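Putative phosphosugar isomerases (Salmonella typhimurium LT2, PDB 3FKJ) is a putative phosphosugar isomerase that probably binds phosphorylated sugar derivatives through its SIS (sugar isomerase) fold. Local coordinates at residues Ile40-Thr53 with Lys68-Val80. Sequence-based numbering, arbitrary orientation.
Sequences IERVWFVGCGGSLT and KLAVGYITSNEFV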
# COMPACT_ATOMS: atom_id res chain seq x y z
N ILE A 40 -9.43 23.09 -0.97
CA ILE A 40 -8.98 21.72 -1.14
C ILE A 40 -7.77 21.52 -0.28
O ILE A 40 -6.64 21.75 -0.72
CB ILE A 40 -8.71 21.29 -2.61
CG1 ILE A 40 -9.95 21.51 -3.49
CG2 ILE A 40 -8.31 19.78 -2.65
CD1 ILE A 40 -9.73 21.24 -4.99
N GLU A 41 -7.99 21.05 0.95
CA GLU A 41 -6.91 20.82 1.91
C GLU A 41 -6.45 19.36 1.95
O GLU A 41 -5.30 19.08 2.32
CB GLU A 41 -7.35 21.26 3.30
CG GLU A 41 -7.43 22.77 3.44
CD GLU A 41 -8.23 23.19 4.66
OE1 GLU A 41 -8.19 22.51 5.70
OE2 GLU A 41 -8.94 24.19 4.55
N ARG A 42 -7.37 18.45 1.63
CA ARG A 42 -7.12 17.01 1.65
C ARG A 42 -7.84 16.39 0.47
O ARG A 42 -8.94 16.81 0.11
CB ARG A 42 -7.64 16.38 2.93
CG ARG A 42 -7.18 17.06 4.19
CD ARG A 42 -7.56 16.24 5.40
NE ARG A 42 -6.73 15.02 5.51
CZ ARG A 42 -5.70 14.85 6.34
NH1 ARG A 42 -5.33 15.81 7.18
NH2 ARG A 42 -5.04 13.69 6.34
N VAL A 43 -7.19 15.40 -0.14
CA VAL A 43 -7.78 14.53 -1.14
C VAL A 43 -7.73 13.09 -0.62
O VAL A 43 -6.74 12.68 0.02
CB VAL A 43 -6.99 14.62 -2.49
CG1 VAL A 43 -7.66 13.80 -3.57
CG2 VAL A 43 -6.90 16.06 -2.92
N TRP A 44 -8.82 12.34 -0.87
CA TRP A 44 -8.79 10.89 -0.81
C TRP A 44 -9.13 10.31 -2.15
O TRP A 44 -10.11 10.71 -2.81
CB TRP A 44 -9.78 10.32 0.21
CG TRP A 44 -9.32 10.38 1.61
CD1 TRP A 44 -8.63 9.41 2.29
CD2 TRP A 44 -9.47 11.46 2.50
NE1 TRP A 44 -8.35 9.83 3.55
CE2 TRP A 44 -8.89 11.07 3.73
CE3 TRP A 44 -10.04 12.74 2.39
CZ2 TRP A 44 -8.87 11.91 4.86
CZ3 TRP A 44 -10.05 13.56 3.52
CH2 TRP A 44 -9.44 13.14 4.73
N PHE A 45 -8.30 9.37 -2.56
CA PHE A 45 -8.61 8.41 -3.61
C PHE A 45 -9.22 7.15 -3.00
O PHE A 45 -8.60 6.48 -2.18
CB PHE A 45 -7.35 8.06 -4.35
CG PHE A 45 -6.75 9.22 -5.05
CD1 PHE A 45 -7.36 9.73 -6.19
CD2 PHE A 45 -5.60 9.83 -4.55
CE1 PHE A 45 -6.79 10.82 -6.85
CE2 PHE A 45 -5.04 10.92 -5.19
CZ PHE A 45 -5.64 11.42 -6.36
N VAL A 46 -10.45 6.84 -3.41
CA VAL A 46 -11.19 5.77 -2.81
C VAL A 46 -11.81 4.85 -3.87
O VAL A 46 -12.47 5.27 -4.81
CB VAL A 46 -12.23 6.30 -1.78
CG1 VAL A 46 -12.85 5.13 -0.96
CG2 VAL A 46 -11.58 7.34 -0.82
N GLY A 47 -11.56 3.56 -3.71
CA GLY A 47 -12.12 2.58 -4.59
C GLY A 47 -11.67 1.19 -4.21
O GLY A 47 -11.01 1.02 -3.19
N CYS A 48 -12.04 0.21 -5.04
CA CYS A 48 -11.72 -1.20 -4.82
C CYS A 48 -10.97 -1.79 -6.00
O CYS A 48 -11.34 -1.54 -7.13
CB CYS A 48 -12.99 -2.03 -4.61
SG CYS A 48 -13.98 -1.53 -3.19
N GLY A 49 -9.94 -2.58 -5.70
CA GLY A 49 -9.17 -3.31 -6.69
C GLY A 49 -8.58 -2.40 -7.73
O GLY A 49 -7.82 -1.48 -7.41
N GLY A 50 -8.90 -2.69 -8.98
CA GLY A 50 -8.46 -1.87 -10.10
C GLY A 50 -8.93 -0.43 -10.02
O GLY A 50 -8.30 0.46 -10.56
N SER A 51 -10.05 -0.20 -9.35
CA SER A 51 -10.57 1.14 -9.17
C SER A 51 -9.92 1.93 -8.03
O SER A 51 -10.21 3.11 -7.86
CB SER A 51 -12.11 1.09 -9.06
OG SER A 51 -12.69 0.86 -10.35
N LEU A 52 -9.03 1.29 -7.27
CA LEU A 52 -8.10 1.97 -6.40
C LEU A 52 -6.71 2.14 -7.03
O LEU A 52 -6.12 3.24 -6.98
CB LEU A 52 -7.99 1.21 -5.10
CG LEU A 52 -7.11 1.88 -4.05
CD1 LEU A 52 -7.52 3.36 -3.81
CD2 LEU A 52 -7.09 1.02 -2.76
N THR A 53 -6.15 1.09 -7.61
CA THR A 53 -4.81 1.18 -8.23
C THR A 53 -4.82 2.13 -9.45
O THR A 53 -3.78 2.68 -9.81
CB THR A 53 -4.26 -0.19 -8.71
OG1 THR A 53 -5.17 -0.80 -9.62
CG2 THR A 53 -3.86 -1.14 -7.55
N LYS A 68 1.27 21.26 0.30
CA LYS A 68 0.25 21.61 1.29
C LYS A 68 -0.78 20.50 1.50
O LYS A 68 -1.35 20.37 2.57
CB LYS A 68 -0.48 22.87 0.88
CG LYS A 68 0.38 24.12 0.74
CD LYS A 68 -0.52 25.28 0.24
CE LYS A 68 0.23 26.53 -0.09
NZ LYS A 68 -0.75 27.65 -0.24
N LEU A 69 -0.99 19.71 0.48
CA LEU A 69 -2.05 18.72 0.48
C LEU A 69 -1.74 17.49 1.31
O LEU A 69 -0.63 16.98 1.28
CB LEU A 69 -2.24 18.28 -0.95
CG LEU A 69 -3.61 17.97 -1.48
CD1 LEU A 69 -4.38 19.27 -1.47
CD2 LEU A 69 -3.44 17.43 -2.90
N ALA A 70 -2.75 17.01 2.03
CA ALA A 70 -2.72 15.69 2.63
C ALA A 70 -3.48 14.78 1.66
O ALA A 70 -4.61 15.10 1.27
CB ALA A 70 -3.36 15.72 3.99
N VAL A 71 -2.83 13.67 1.24
CA VAL A 71 -3.35 12.77 0.22
C VAL A 71 -3.55 11.35 0.77
O VAL A 71 -2.59 10.74 1.29
CB VAL A 71 -2.45 12.77 -1.04
CG1 VAL A 71 -2.98 11.81 -2.09
CG2 VAL A 71 -2.37 14.20 -1.60
N GLY A 72 -4.79 10.87 0.69
CA GLY A 72 -5.20 9.55 1.14
C GLY A 72 -5.51 8.64 -0.01
O GLY A 72 -5.81 9.11 -1.12
N TYR A 73 -5.46 7.33 0.25
CA TYR A 73 -5.59 6.30 -0.77
C TYR A 73 -6.07 5.03 -0.11
O TYR A 73 -5.34 4.38 0.63
CB TYR A 73 -4.24 6.12 -1.41
CG TYR A 73 -4.08 5.03 -2.46
CD1 TYR A 73 -4.30 5.31 -3.81
CD2 TYR A 73 -3.60 3.79 -2.11
CE1 TYR A 73 -4.10 4.34 -4.77
CE2 TYR A 73 -3.42 2.81 -3.07
CZ TYR A 73 -3.65 3.11 -4.39
OH TYR A 73 -3.45 2.16 -5.33
N ILE A 74 -7.35 4.73 -0.27
CA ILE A 74 -7.98 3.78 0.65
C ILE A 74 -9.07 2.94 -0.03
O ILE A 74 -9.83 3.41 -0.86
CB ILE A 74 -8.53 4.52 1.91
CG1 ILE A 74 -9.13 3.55 2.94
CG2 ILE A 74 -9.57 5.52 1.51
CD1 ILE A 74 -8.09 2.69 3.65
N THR A 75 -9.11 1.66 0.34
CA THR A 75 -10.13 0.74 -0.14
C THR A 75 -11.48 1.15 0.48
O THR A 75 -11.57 1.46 1.68
CB THR A 75 -9.72 -0.73 0.07
OG1 THR A 75 -10.57 -1.59 -0.71
CG2 THR A 75 -9.72 -1.16 1.59
N SER A 76 -12.52 1.12 -0.35
CA SER A 76 -13.78 1.77 -0.07
C SER A 76 -14.41 1.35 1.24
O SER A 76 -14.85 2.21 2.01
CB SER A 76 -14.78 1.52 -1.20
OG SER A 76 -14.32 2.00 -2.46
N ASN A 77 -14.48 0.06 1.49
CA ASN A 77 -15.16 -0.43 2.64
C ASN A 77 -14.43 -0.15 3.93
O ASN A 77 -15.08 -0.05 4.99
CB ASN A 77 -15.55 -1.92 2.50
CG ASN A 77 -16.89 -2.20 3.15
OD1 ASN A 77 -17.67 -1.27 3.34
ND2 ASN A 77 -17.18 -3.46 3.47
N GLU A 78 -13.11 -0.00 3.88
CA GLU A 78 -12.40 0.47 5.04
C GLU A 78 -12.69 1.95 5.35
O GLU A 78 -12.84 2.29 6.52
CB GLU A 78 -10.92 0.24 4.95
CG GLU A 78 -10.24 0.73 6.23
CD GLU A 78 -9.12 -0.13 6.69
OE1 GLU A 78 -9.19 -1.36 6.54
OE2 GLU A 78 -8.16 0.45 7.22
N PHE A 79 -12.75 2.77 4.30
CA PHE A 79 -13.12 4.19 4.37
C PHE A 79 -14.50 4.39 4.98
O PHE A 79 -14.69 5.26 5.82
CB PHE A 79 -13.06 4.80 2.94
CG PHE A 79 -13.32 6.29 2.86
CD1 PHE A 79 -12.34 7.21 3.21
CD2 PHE A 79 -14.53 6.79 2.39
CE1 PHE A 79 -12.57 8.60 3.09
CE2 PHE A 79 -14.75 8.16 2.28
CZ PHE A 79 -13.77 9.05 2.63
N VAL A 80 -15.44 3.53 4.56
CA VAL A 80 -16.81 3.52 5.07
C VAL A 80 -16.84 3.16 6.54
O VAL A 80 -17.56 3.79 7.35
CB VAL A 80 -17.67 2.50 4.30
CG1 VAL A 80 -19.00 2.19 5.02
CG2 VAL A 80 -17.92 3.00 2.92
O HOH W 1 -4.05 19.62 4.61
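F79, from the helix that follows strand 70-75, packs on W44 and V46 of the parallel strand 42-47 in the tight apolar part of this contact. The F79 edge meets the W44 face, with the F79 ring centroid 5.4 Å from that of the W44 five-membered ring, while V46 CG2 sits 4.1 Å from the F79 centroid, over its face. G72 suits its place beside W44 because a side chain there would collide with the indole: its CA already lies 3.6 Å from W44 CD1. On the face carrying V43 and F45, L52 inserts CD1 over the centre of the Y73 ring, 3.7 Å from its centroid; chi1 of Y73 (176°), which sets CG anti to the backbone N, helps bring the phenol there. Main-chain bonds such as G72 N to V43 O (2.7 Å) join the strands. A70 CB lies close over one face of the R42 guanidinium, whose NH1 bonds L69 O of the second subunit. The solvent side holds exposed E41 and K68, with a water donating to E41 O. Helix 56-65, packed on L69, V71 and Y73, completes a beta-alpha-beta crossover; strand 42-47 lies between outermost strand 70-75 and strand 91-97.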